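Local structure of Lv-ranaspumin (Lv-RSN-1) (Leptodactylus vastus, 4K82) at residues A[115-118]-A[119-123]; A[126-130]-A[131-135]. The protein is a surfactant protein of the frog's foam nest, where it probably lowers surface tension and helps the foam form and last. All blocks are in the same frame, centred on the assembly; numbering follows the deposited sequence.

Contact 1: A[115-118]-A[119-123]; sequences DVTK and KMLDN
Val116 and Met120 lie side by side on one face of the helix, one turn apart and pointing the same way. The touch is between Val116 CG1 and Met120 CG, 4.1 Å apart. Val116 puts CG1 opposite its backbone N (chi1 162°), which lays that methyl beside the carbonyl carbon and on the Met120 side. Met120 bends at both chi2 and chi3, and its sulfur end leaves the valine for the interior. There it meets Cys125, Leu166 and Val169 of loops and Phe137 of helix 133-144. Val116 packs on Val205 and Leu206 of helix 196-212.

Leu121 meets Thr117 mainly over its backbone. Its CG sits 3.3 Å from Thr117 O, while the nearest side-chain carbons, Thr117 CG2 and Leu121 CD1, are 4.5 Å apart. The hydroxyl of Thr117 turns back along the helix and is hydrogen-bonded to Val113 O.

On the outer face Lys119 runs its aliphatic chain past the carbonyl of Asp115, with Lys119 CG 3.7 Å from Asp115 O. Its amino end then leads away.

Four backbone bonds hold this frame. Met120 N to Val116 O is the shortest, at 2.9 Å, and the donor lies close to the line of the carbonyl bond. Lys119 N to Asp115 O, Leu121 N to Thr117 O and Asp122 N to Lys118 O follow the same i to i+4 pattern, each donor tilted about 20° from the carbonyl plane.

The chemistry is that of an amphipathic helix near its C-terminal end. Val116, Thr117 and Met120 are buried, and the carbonyls of Val116 and Thr117 are satisfied by the N-H groups of Met120 and Leu121. The charged Asp115, Lys118, Lys119 and Asp122 stay on the exposed side.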
ATOM      1  N   ASP A 115       3.723  -2.701   7.375  1.00 25.03           N
ATOM      2  CA  ASP A 115       3.293  -4.006   7.879  1.00 22.02           C
ATOM      3  C   ASP A 115       2.178  -4.615   7.019  1.00 23.66           C
ATOM      4  O   ASP A 115       2.214  -5.807   6.696  1.00 24.44           O
ATOM      5  CB  ASP A 115       2.882  -3.916   9.352  1.00 28.61           C
ATOM      6  CG  ASP A 115       4.074  -3.671  10.278  1.00 37.91           C
ATOM      7  OD1 ASP A 115       5.235  -3.791   9.819  1.00 40.19           O
ATOM      8  OD2 ASP A 115       3.847  -3.358  11.467  1.00 41.28           O
ATOM      9  N   VAL A 116       1.205  -3.792   6.628  1.00 20.70           N
ATOM     10  CA  VAL A 116       0.155  -4.245   5.729  1.00 19.96           C
ATOM     11  C   VAL A 116       0.707  -4.691   4.383  1.00 18.84           C
ATOM     12  O   VAL A 116       0.311  -5.729   3.847  1.00 20.86           O
ATOM     13  CB  VAL A 116      -0.911  -3.151   5.522  1.00 27.26           C
ATOM     14  CG1 VAL A 116      -1.742  -3.438   4.276  1.00 25.90           C
ATOM     15  CG2 VAL A 116      -1.791  -3.041   6.758  1.00 27.58           C
ATOM     16  N   THR A 117       1.641  -3.910   3.845  1.00 19.60           N
ATOM     17  CA  THR A 117       2.235  -4.237   2.565  1.00 18.15           C
ATOM     18  C   THR A 117       2.941  -5.589   2.622  1.00 19.99           C
ATOM     19  O   THR A 117       2.840  -6.385   1.684  1.00 20.68           O
ATOM     20  CB  THR A 117       3.209  -3.118   2.094  1.00 20.72           C
ATOM     21  OG1 THR A 117       2.488  -1.888   1.954  1.00 21.37           O
ATOM     22  CG2 THR A 117       3.864  -3.466   0.760  1.00 22.82           C
ATOM     23  N   LYS A 118       3.623  -5.853   3.735  1.00 23.59           N
ATOM     24  CA  LYS A 118       4.290  -7.132   3.924  1.00 22.06           C
ATOM     25  C   LYS A 118       3.293  -8.284   3.869  1.00 21.03           C
ATOM     26  O   LYS A 118       3.523  -9.279   3.186  1.00 23.30           O
ATOM     27  CB  LYS A 118       5.071  -7.152   5.242  1.00 20.44           C
ATOM     28  CG  LYS A 118       6.276  -6.231   5.235  1.00 26.86           C
ATOM     29  CD  LYS A 118       6.807  -6.031   6.640  1.00 32.39           C
ATOM     30  CE  LYS A 118       7.372  -7.320   7.184  1.00 38.47           C
ATOM     31  NZ  LYS A 118       7.766  -7.213   8.618  1.00 50.49           N
ATOM     32  N   LYS A 119       2.173  -8.125   4.564  1.00 20.69           N
ATOM     33  CA  LYS A 119       1.134  -9.141   4.575  1.00 22.21           C
ATOM     34  C   LYS A 119       0.513  -9.366   3.196  1.00 24.30           C
ATOM     35  O   LYS A 119       0.229 -10.499   2.808  1.00 24.48           O
ATOM     36  CB  LYS A 119       0.082  -8.804   5.628  1.00 24.84           C
ATOM     37  CG  LYS A 119       0.591  -9.059   7.045  1.00 28.51           C
ATOM     38  CD  LYS A 119      -0.300  -8.400   8.074  1.00 25.96           C
ATOM     39  CE  LYS A 119       0.359  -8.365   9.441  1.00 38.50           C
ATOM     40  NZ  LYS A 119       0.505  -9.733   9.998  1.00 46.30           N
ATOM     41  N   MET A 120       0.341  -8.288   2.433  1.00 22.06           N
ATOM     42  CA  MET A 120      -0.186  -8.419   1.078  1.00 22.67           C
ATOM     43  C   MET A 120       0.781  -9.114   0.124  1.00 24.93           C
ATOM     44  O   MET A 120       0.353  -9.822  -0.779  1.00 25.63           O
ATOM     45  CB  MET A 120      -0.604  -7.051   0.531  1.00 22.27           C
ATOM     46  CG  MET A 120      -1.572  -6.327   1.437  1.00 22.69           C
ATOM     47  SD  MET A 120      -3.213  -7.100   1.441  1.00 34.66           S
ATOM     48  CE  MET A 120      -3.893  -6.426  -0.068  1.00 43.25           C
ATOM     49  N   LEU A 121       2.086  -8.923   0.323  1.00 22.33           N
ATOM     50  CA  LEU A 121       3.078  -9.633  -0.469  1.00 21.89           C
ATOM     51  C   LEU A 121       2.994 -11.134  -0.190  1.00 22.85           C
ATOM     52  O   LEU A 121       3.122 -11.949  -1.101  1.00 30.16           O
ATOM     53  CB  LEU A 121       4.488  -9.123  -0.151  1.00 23.58           C
ATOM     54  CG  LEU A 121       4.791  -7.684  -0.583  1.00 27.61           C
ATOM     55  CD1 LEU A 121       6.133  -7.230  -0.027  1.00 24.16           C
ATOM     56  CD2 LEU A 121       4.754  -7.559  -2.103  1.00 25.31           C
ATOM     57  N   ASP A 122       2.770 -11.485   1.070  1.00 28.05           N
ATOM     58  CA  ASP A 122       2.700 -12.893   1.458  1.00 27.09           C
ATOM     59  C   ASP A 122       1.464 -13.587   0.862  1.00 35.97           C
ATOM     60  O   ASP A 122       1.371 -14.815   0.859  1.00 38.46           O
ATOM     61  CB  ASP A 122       2.761 -13.037   2.981  1.00 29.20           C
ATOM     62  CG  ASP A 122       4.175 -12.864   3.531  1.00 35.44           C
ATOM     63  OD1 ASP A 122       5.145 -13.115   2.783  1.00 41.77           O
ATOM     64  OD2 ASP A 122       4.316 -12.484   4.713  1.00 40.60           O
ATOM     65  N   ASN A 123       0.532 -12.791   0.345  1.00 28.67           N
ATOM     66  CA  ASN A 123      -0.643 -13.305  -0.365  1.00 29.40           C
ATOM     67  C   ASN A 123      -0.517 -13.223  -1.885  1.00 35.29           C
ATOM     68  O   ASN A 123      -1.506 -13.383  -2.613  1.00 35.53           O
ATOM     69  CB  ASN A 123      -1.901 -12.562   0.083  1.00 32.47           C
ATOM     70  CG  ASN A 123      -2.207 -12.769   1.552  1.00 38.33           C
ATOM     71  OD1 ASN A 123      -1.815 -13.774   2.143  1.00 55.69           O
ATOM     72  ND2 ASN A 123      -2.921 -11.824   2.149  1.00 43.22           N
TER

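Contact 2: A[126-130]-A[131-135]; sequences LPKIL and QGDLV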
ATOM      1  N   LEU A 126       1.693  -8.787  -5.165  1.00 23.18           N
ATOM      2  CA  LEU A 126       2.609  -7.885  -5.863  1.00 24.91           C
ATOM      3  C   LEU A 126       2.106  -7.328  -7.212  1.00 30.34           C
ATOM      4  O   LEU A 126       2.136  -6.119  -7.412  1.00 29.03           O
ATOM      5  CB  LEU A 126       4.000  -8.510  -6.015  1.00 27.16           C
ATOM      6  CG  LEU A 126       4.973  -7.620  -6.774  1.00 31.38           C
ATOM      7  CD1 LEU A 126       5.338  -6.407  -5.940  1.00 30.58           C
ATOM      8  CD2 LEU A 126       6.207  -8.407  -7.169  1.00 36.05           C
ATOM      9  N   PRO A 127       1.631  -8.194  -8.135  1.00 29.30           N
ATOM     10  CA  PRO A 127       1.157  -7.662  -9.422  1.00 31.93           C
ATOM     11  C   PRO A 127       0.116  -6.548  -9.299  1.00 32.31           C
ATOM     12  O   PRO A 127       0.065  -5.670 -10.168  1.00 35.04           O
ATOM     13  CB  PRO A 127       0.538  -8.888 -10.098  1.00 33.82           C
ATOM     14  CG  PRO A 127       1.293 -10.027  -9.534  1.00 30.30           C
ATOM     15  CD  PRO A 127       1.558  -9.668  -8.104  1.00 31.42           C
ATOM     16  N   LYS A 128      -0.691  -6.578  -8.239  1.00 29.04           N
ATOM     17  CA  LYS A 128      -1.693  -5.538  -8.014  1.00 35.58           C
ATOM     18  C   LYS A 128      -1.139  -4.313  -7.268  1.00 36.36           C
ATOM     19  O   LYS A 128      -1.586  -3.186  -7.497  1.00 31.60           O
ATOM     20  CB  LYS A 128      -2.901  -6.125  -7.272  1.00 39.78           C
ATOM     21  CG  LYS A 128      -3.804  -7.018  -8.131  1.00 41.39           C
ATOM     22  CD  LYS A 128      -4.759  -6.196  -8.990  1.00 42.77           C
ATOM     23  CE  LYS A 128      -5.511  -7.056 -10.002  1.00 49.21           C
ATOM     24  NZ  LYS A 128      -6.442  -8.033  -9.369  1.00 43.22           N
ATOM     25  N   ILE A 129      -0.179  -4.541  -6.372  1.00 24.39           N
ATOM     26  CA  ILE A 129       0.563  -3.463  -5.723  1.00 27.10           C
ATOM     27  C   ILE A 129       1.265  -2.645  -6.812  1.00 29.62           C
ATOM     28  O   ILE A 129       1.297  -1.404  -6.765  1.00 28.13           O
ATOM     29  CB  ILE A 129       1.613  -4.035  -4.739  1.00 25.03           C
ATOM     30  CG1 ILE A 129       0.935  -4.509  -3.455  1.00 29.04           C
ATOM     31  CG2 ILE A 129       2.681  -3.002  -4.415  1.00 29.56           C
ATOM     32  CD1 ILE A 129       1.866  -5.260  -2.516  1.00 29.70           C
ATOM     33  N   LEU A 130       1.814  -3.350  -7.802  1.00 24.47           N
ATOM     34  CA  LEU A 130       2.467  -2.706  -8.943  1.00 26.42           C
ATOM     35  C   LEU A 130       1.524  -1.838  -9.766  1.00 31.53           C
ATOM     36  O   LEU A 130       1.953  -0.866 -10.391  1.00 35.77           O
ATOM     37  CB  LEU A 130       3.135  -3.746  -9.856  1.00 26.84           C
ATOM     38  CG  LEU A 130       4.214  -4.637  -9.224  1.00 30.22           C
ATOM     39  CD1 LEU A 130       4.753  -5.638 -10.241  1.00 32.07           C
ATOM     40  CD2 LEU A 130       5.347  -3.820  -8.610  1.00 30.24           C
ATOM     41  N   GLN A 131       0.243  -2.190  -9.782  1.00 28.86           N
ATOM     42  CA  GLN A 131      -0.738  -1.432 -10.546  1.00 32.64           C
ATOM     43  C   GLN A 131      -1.243  -0.234  -9.763  1.00 37.77           C
ATOM     44  O   GLN A 131      -2.108   0.506 -10.236  1.00 37.14           O
ATOM     45  CB  GLN A 131      -1.909  -2.325 -10.938  1.00 37.49           C
ATOM     46  CG  GLN A 131      -1.541  -3.447 -11.890  1.00 46.23           C
ATOM     47  CD  GLN A 131      -2.597  -4.537 -11.929  1.00 50.63           C
ATOM     48  OE1 GLN A 131      -3.649  -4.415 -11.303  1.00 57.88           O
ATOM     49  NE2 GLN A 131      -2.320  -5.610 -12.663  1.00 57.46           N
ATOM     50  N   GLY A 132      -0.706  -0.049  -8.561  1.00 32.28           N
ATOM     51  CA  GLY A 132      -1.118   1.035  -7.690  1.00 35.83           C
ATOM     52  C   GLY A 132      -2.463   0.774  -7.035  1.00 37.21           C
ATOM     53  O   GLY A 132      -3.086   1.683  -6.485  1.00 53.04           O
ATOM     54  N   ASP A 133      -2.909  -0.476  -7.077  1.00 35.63           N
ATOM     55  CA  ASP A 133      -4.245  -0.829  -6.595  1.00 36.15           C
ATOM     56  C   ASP A 133      -4.392  -0.903  -5.068  1.00 39.04           C
ATOM     57  O   ASP A 133      -5.512  -0.945  -4.561  1.00 34.88           O
ATOM     58  CB  ASP A 133      -4.708  -2.154  -7.214  1.00 38.78           C
ATOM     59  CG  ASP A 133      -5.168  -2.001  -8.652  1.00 50.88           C
ATOM     60  OD1 ASP A 133      -5.001  -0.900  -9.216  1.00 47.76           O
ATOM     61  OD2 ASP A 133      -5.689  -2.984  -9.219  1.00 52.10           O
ATOM     62  N   LEU A 134      -3.284  -0.925  -4.330  1.00 33.07           N
ATOM     63  CA  LEU A 134      -3.383  -1.130  -2.880  1.00 26.65           C
ATOM     64  C   LEU A 134      -4.065   0.038  -2.161  1.00 32.50           C
ATOM     65  O   LEU A 134      -4.954  -0.168  -1.328  1.00 27.08           O
ATOM     66  CB  LEU A 134      -2.012  -1.437  -2.254  1.00 27.22           C
ATOM     67  CG  LEU A 134      -2.055  -1.819  -0.764  1.00 23.39           C
ATOM     68  CD1 LEU A 134      -3.105  -2.887  -0.495  1.00 27.39           C
ATOM     69  CD2 LEU A 134      -0.686  -2.309  -0.290  1.00 25.18           C
ATOM     70  N   VAL A 135      -3.659   1.260  -2.483  1.00 30.26           N
ATOM     71  CA  VAL A 135      -4.267   2.437  -1.873  1.00 28.82           C
ATOM     72  C   VAL A 135      -5.765   2.494  -2.190  1.00 29.04           C
ATOM     73  O   VAL A 135      -6.567   2.856  -1.328  1.00 24.14           O
ATOM     74  CB  VAL A 135      -3.554   3.738  -2.294  1.00 37.45           C
ATOM     75  CG1 VAL A 135      -4.221   4.948  -1.654  1.00 37.17           C
ATOM     76  CG2 VAL A 135      -2.085   3.677  -1.903  1.00 33.53           C
TER
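Lys128 bends at chi2 (-81°), and this places its CD 3.4 Å from Asp133 OD2. Asp133 has its CG opposite the carbonyl carbon (chi1 -77°), beside its backbone N. That is the side of the Lys128 chain, and the two side chains cross at a slant. The charged atoms stay apart: Lys128 NZ is 5.1 Å from Asp133 OD2. The ammonium is instead hydrogen-bonded to Arg165 O. A methionine in place of Lys128 would probably leave Arg165 O without this donor and take a nearby positive charge from Asp133.

The backbone between them forms a Schellman motif. Asp133 N bonds to Lys128 O at 3.0 Å, and Gly132 N bonds to Ile129 O, also at 3.0 Å. This second donor stands well above the carbonyl plane. Gly132 has positive phi (76°), which glycine accepts readily. The same Gly132 N to Ile129 O bond closes a type I turn from Ile129 to Gly132; beyond it Leu134 CD2 lies 4.2 Å from Ile129 CG1.

The motif closes helix 126-129 and leads into helix 133-144. Ile129 and Leu134 both pack on Val35 of helix 29-42. Leu130 faces helix 48-64, and Leu134 also touches helix 107-121.

How the contacts relate
The two contacts come in series along the chain, with centres about 11 Å apart. Contact 1 lies in the last turns of helix 107-121. Contact 2 follows after a short link that includes Cys125, which is disulfide-bonded to Cys168, and joins helix 126-129 to helix 133-144. Their apolar faces meet: Leu121 CD2 is 3.7 Å from Ile129 CD1, and Met120 CE is 3.7 Å from Leu134 CD1. Leu126 also reaches Leu121. Helix 29-42 borders both contacts: its Val35, a neighbour of contact 2, also touches Thr117 of contact 1. Together they form one packed region near the middle of this mainly helical protein, where consecutive helices share a core.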